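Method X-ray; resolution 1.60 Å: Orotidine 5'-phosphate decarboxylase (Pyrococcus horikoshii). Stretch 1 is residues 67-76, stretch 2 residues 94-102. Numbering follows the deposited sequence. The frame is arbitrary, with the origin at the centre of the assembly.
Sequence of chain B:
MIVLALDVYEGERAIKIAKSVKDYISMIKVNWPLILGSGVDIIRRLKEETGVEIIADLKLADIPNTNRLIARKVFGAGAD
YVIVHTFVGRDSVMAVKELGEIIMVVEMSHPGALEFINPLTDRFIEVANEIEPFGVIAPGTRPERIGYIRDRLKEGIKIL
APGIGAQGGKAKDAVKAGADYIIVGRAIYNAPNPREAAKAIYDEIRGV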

# COMPACT_ATOMS: atom_id res chain seq x y z
N ASN B 67 5.64 3.12 -7.01
CA ASN B 67 4.68 2.14 -7.50
C ASN B 67 5.36 1.32 -8.59
O ASN B 67 5.22 0.10 -8.64
CB ASN B 67 3.46 2.84 -8.11
CG ASN B 67 2.33 3.03 -7.12
OD1 ASN B 67 2.53 2.89 -5.91
ND2 ASN B 67 1.14 3.34 -7.62
N ARG B 68 6.10 2.00 -9.45
CA ARG B 68 6.82 1.32 -10.54
C ARG B 68 7.83 0.30 -10.01
O ARG B 68 7.89 -0.83 -10.48
CB ARG B 68 7.53 2.35 -11.41
CG ARG B 68 8.46 1.76 -12.47
CD ARG B 68 9.16 2.89 -13.21
NE ARG B 68 8.19 3.67 -13.98
CZ ARG B 68 7.89 4.94 -13.74
NH1 ARG B 68 8.48 5.60 -12.75
NH2 ARG B 68 6.97 5.55 -14.48
N LEU B 69 8.64 0.71 -9.03
CA LEU B 69 9.62 -0.20 -8.45
C LEU B 69 8.96 -1.42 -7.81
O LEU B 69 9.44 -2.55 -7.95
CB LEU B 69 10.45 0.54 -7.40
CG LEU B 69 11.39 1.62 -7.92
CD1 LEU B 69 11.95 2.37 -6.76
CD2 LEU B 69 12.52 0.97 -8.74
N ILE B 70 7.86 -1.20 -7.10
CA ILE B 70 7.18 -2.32 -6.47
C ILE B 70 6.61 -3.25 -7.55
O ILE B 70 6.73 -4.48 -7.46
CB ILE B 70 6.03 -1.82 -5.57
CG1 ILE B 70 6.61 -1.02 -4.40
CG2 ILE B 70 5.20 -3.00 -5.09
CD1 ILE B 70 5.52 -0.29 -3.60
N ALA B 71 5.99 -2.67 -8.57
CA ALA B 71 5.40 -3.45 -9.67
C ALA B 71 6.46 -4.27 -10.41
O ALA B 71 6.25 -5.45 -10.73
CB ALA B 71 4.70 -2.51 -10.65
N ARG B 72 7.60 -3.65 -10.67
CA ARG B 72 8.68 -4.33 -11.35
C ARG B 72 9.09 -5.58 -10.60
O ARG B 72 9.25 -6.64 -11.20
CB ARG B 72 9.88 -3.38 -11.50
CG ARG B 72 11.06 -3.95 -12.27
CD ARG B 72 11.97 -2.80 -12.71
NE ARG B 72 13.38 -3.15 -12.68
CZ ARG B 72 13.97 -3.97 -13.55
NH1 ARG B 72 13.27 -4.52 -14.54
NH2 ARG B 72 15.27 -4.23 -13.43
N LYS B 73 9.26 -5.47 -9.28
CA LYS B 73 9.64 -6.62 -8.45
C LYS B 73 8.55 -7.71 -8.39
O LYS B 73 8.83 -8.90 -8.51
CB LYS B 73 9.94 -6.14 -7.03
CG LYS B 73 10.48 -7.19 -6.09
CD LYS B 73 11.94 -7.49 -6.41
CE LYS B 73 12.56 -8.42 -5.36
NZ LYS B 73 13.98 -8.71 -5.74
N VAL B 74 7.30 -7.29 -8.19
CA VAL B 74 6.19 -8.22 -8.06
C VAL B 74 5.79 -8.89 -9.39
O VAL B 74 5.57 -10.10 -9.41
CB VAL B 74 5.00 -7.48 -7.39
CG1 VAL B 74 3.79 -8.36 -7.30
CG2 VAL B 74 5.42 -7.07 -5.98
N PHE B 75 5.69 -8.13 -10.48
CA PHE B 75 5.39 -8.77 -11.77
C PHE B 75 6.60 -9.64 -12.09
O PHE B 75 6.47 -10.74 -12.66
CB PHE B 75 5.23 -7.73 -12.89
CG PHE B 75 3.89 -7.02 -12.87
CD1 PHE B 75 2.69 -7.74 -12.92
CD2 PHE B 75 3.83 -5.63 -12.88
CE1 PHE B 75 1.45 -7.07 -12.98
CE2 PHE B 75 2.61 -4.96 -12.94
CZ PHE B 75 1.42 -5.68 -12.99
N GLY B 76 7.78 -9.15 -11.71
CA GLY B 76 9.02 -9.89 -11.93
C GLY B 76 9.05 -11.26 -11.26
O GLY B 76 9.63 -12.21 -11.79
N MET B 94 -0.81 4.46 -13.92
CA MET B 94 -0.11 4.12 -15.15
C MET B 94 1.32 3.62 -14.94
O MET B 94 1.84 2.85 -15.75
CB MET B 94 -0.15 5.29 -16.14
CG MET B 94 -1.53 5.56 -16.73
SD MET B 94 -2.27 4.12 -17.55
CE MET B 94 -1.18 3.88 -18.88
N ALA B 95 1.94 4.02 -13.83
CA ALA B 95 3.30 3.53 -13.56
C ALA B 95 3.30 2.02 -13.35
O ALA B 95 4.31 1.34 -13.62
CB ALA B 95 3.90 4.23 -12.35
N VAL B 96 2.18 1.48 -12.87
CA VAL B 96 2.05 0.05 -12.67
C VAL B 96 1.60 -0.61 -13.97
O VAL B 96 2.15 -1.64 -14.36
CB VAL B 96 1.01 -0.27 -11.56
CG1 VAL B 96 0.94 -1.77 -11.32
CG2 VAL B 96 1.40 0.45 -10.26
N LYS B 97 0.60 -0.04 -14.64
CA LYS B 97 0.07 -0.62 -15.89
C LYS B 97 1.17 -0.75 -16.97
O LYS B 97 1.13 -1.64 -17.82
CB LYS B 97 -1.08 0.23 -16.42
CG LYS B 97 -1.88 -0.45 -17.51
CD LYS B 97 -3.03 0.43 -17.91
CE LYS B 97 -4.06 -0.32 -18.77
NZ LYS B 97 -3.46 -0.91 -19.99
N GLU B 98 2.14 0.13 -16.92
CA GLU B 98 3.24 0.08 -17.87
C GLU B 98 3.96 -1.27 -17.80
O GLU B 98 4.45 -1.76 -18.82
CB GLU B 98 4.23 1.19 -17.55
CG GLU B 98 5.50 1.22 -18.36
CD GLU B 98 6.39 2.39 -17.93
OE1 GLU B 98 5.99 3.54 -18.16
OE2 GLU B 98 7.48 2.15 -17.35
N LEU B 99 4.00 -1.87 -16.61
CA LEU B 99 4.70 -3.14 -16.40
C LEU B 99 3.88 -4.42 -16.40
O LEU B 99 4.44 -5.52 -16.50
CB LEU B 99 5.50 -3.07 -15.09
CG LEU B 99 6.46 -1.89 -15.06
CD1 LEU B 99 7.19 -1.88 -13.72
CD2 LEU B 99 7.45 -2.00 -16.22
N GLY B 100 2.56 -4.30 -16.30
CA GLY B 100 1.71 -5.48 -16.28
C GLY B 100 0.25 -5.12 -16.11
O GLY B 100 -0.09 -3.94 -15.94
N GLU B 101 -0.62 -6.12 -16.13
CA GLU B 101 -2.05 -5.85 -16.00
C GLU B 101 -2.45 -5.45 -14.60
O GLU B 101 -1.88 -5.91 -13.60
CB GLU B 101 -2.85 -7.07 -16.49
CG GLU B 101 -2.61 -7.33 -17.98
CD GLU B 101 -3.48 -8.43 -18.54
OE1 GLU B 101 -4.67 -8.16 -18.78
OE2 GLU B 101 -2.97 -9.56 -18.73
N ILE B 102 -3.44 -4.58 -14.53
CA ILE B 102 -3.89 -4.05 -13.27
C ILE B 102 -5.36 -4.19 -13.02
O ILE B 102 -6.16 -4.37 -13.94
CB ILE B 102 -3.55 -2.53 -13.16
CG1 ILE B 102 -4.23 -1.75 -14.30
CG2 ILE B 102 -2.03 -2.33 -13.19
CD1 ILE B 102 -4.29 -0.21 -14.06

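Phe-75 holds the centre of the contact. Its ring lies against the turn that follows the second helix. Gly-100 CA sits over the face of the Phe-75 ring, 3.6 Å from the centroid of that ring and 23° off its normal, in a CH-pi contact. The closest approach is Phe-75 CZ to Gly-100 CA, 3.3 Å. Glycine makes this fit possible: an ideal CB on Gly-100 would lie 2.4 Å from Phe-75 CE1, a clash. Leu-99 O lies over the same ring, while Val-96 O and Glu-101 O approach its edge.

Apolar side chains extend the packing. Phe-75 CD2 meets Leu-99 CB at 3.8 Å, and Phe-75 CE2 meets Val-96 CG1 at 3.9 Å. One turn back, Ala-71 CB packs 3.9 Å from Val-96 CG1 and 4.0 Å from Leu-99 CD1. Leu-99 CD1 also reaches the first helix backbone, 3.5 Å from Arg-68 O. Another turn back, Asn-67 CB lies 3.8 Å from Val-96 CG2. The backbones come close beside this pair: Arg-68 CA and Ala-95 CA are 5.1 Å apart, and the CA-to-CB bond of Ala-95 points toward the first stretch.

Arg-68 forms the polar edge. Ala-95 CB lies over one face of its guanidinium. Near the guanidinium plane, Arg-68 NE and Glu-98 OE2 form a long salt bridge of 3.8 Å. No hydrogen bond crosses the contact.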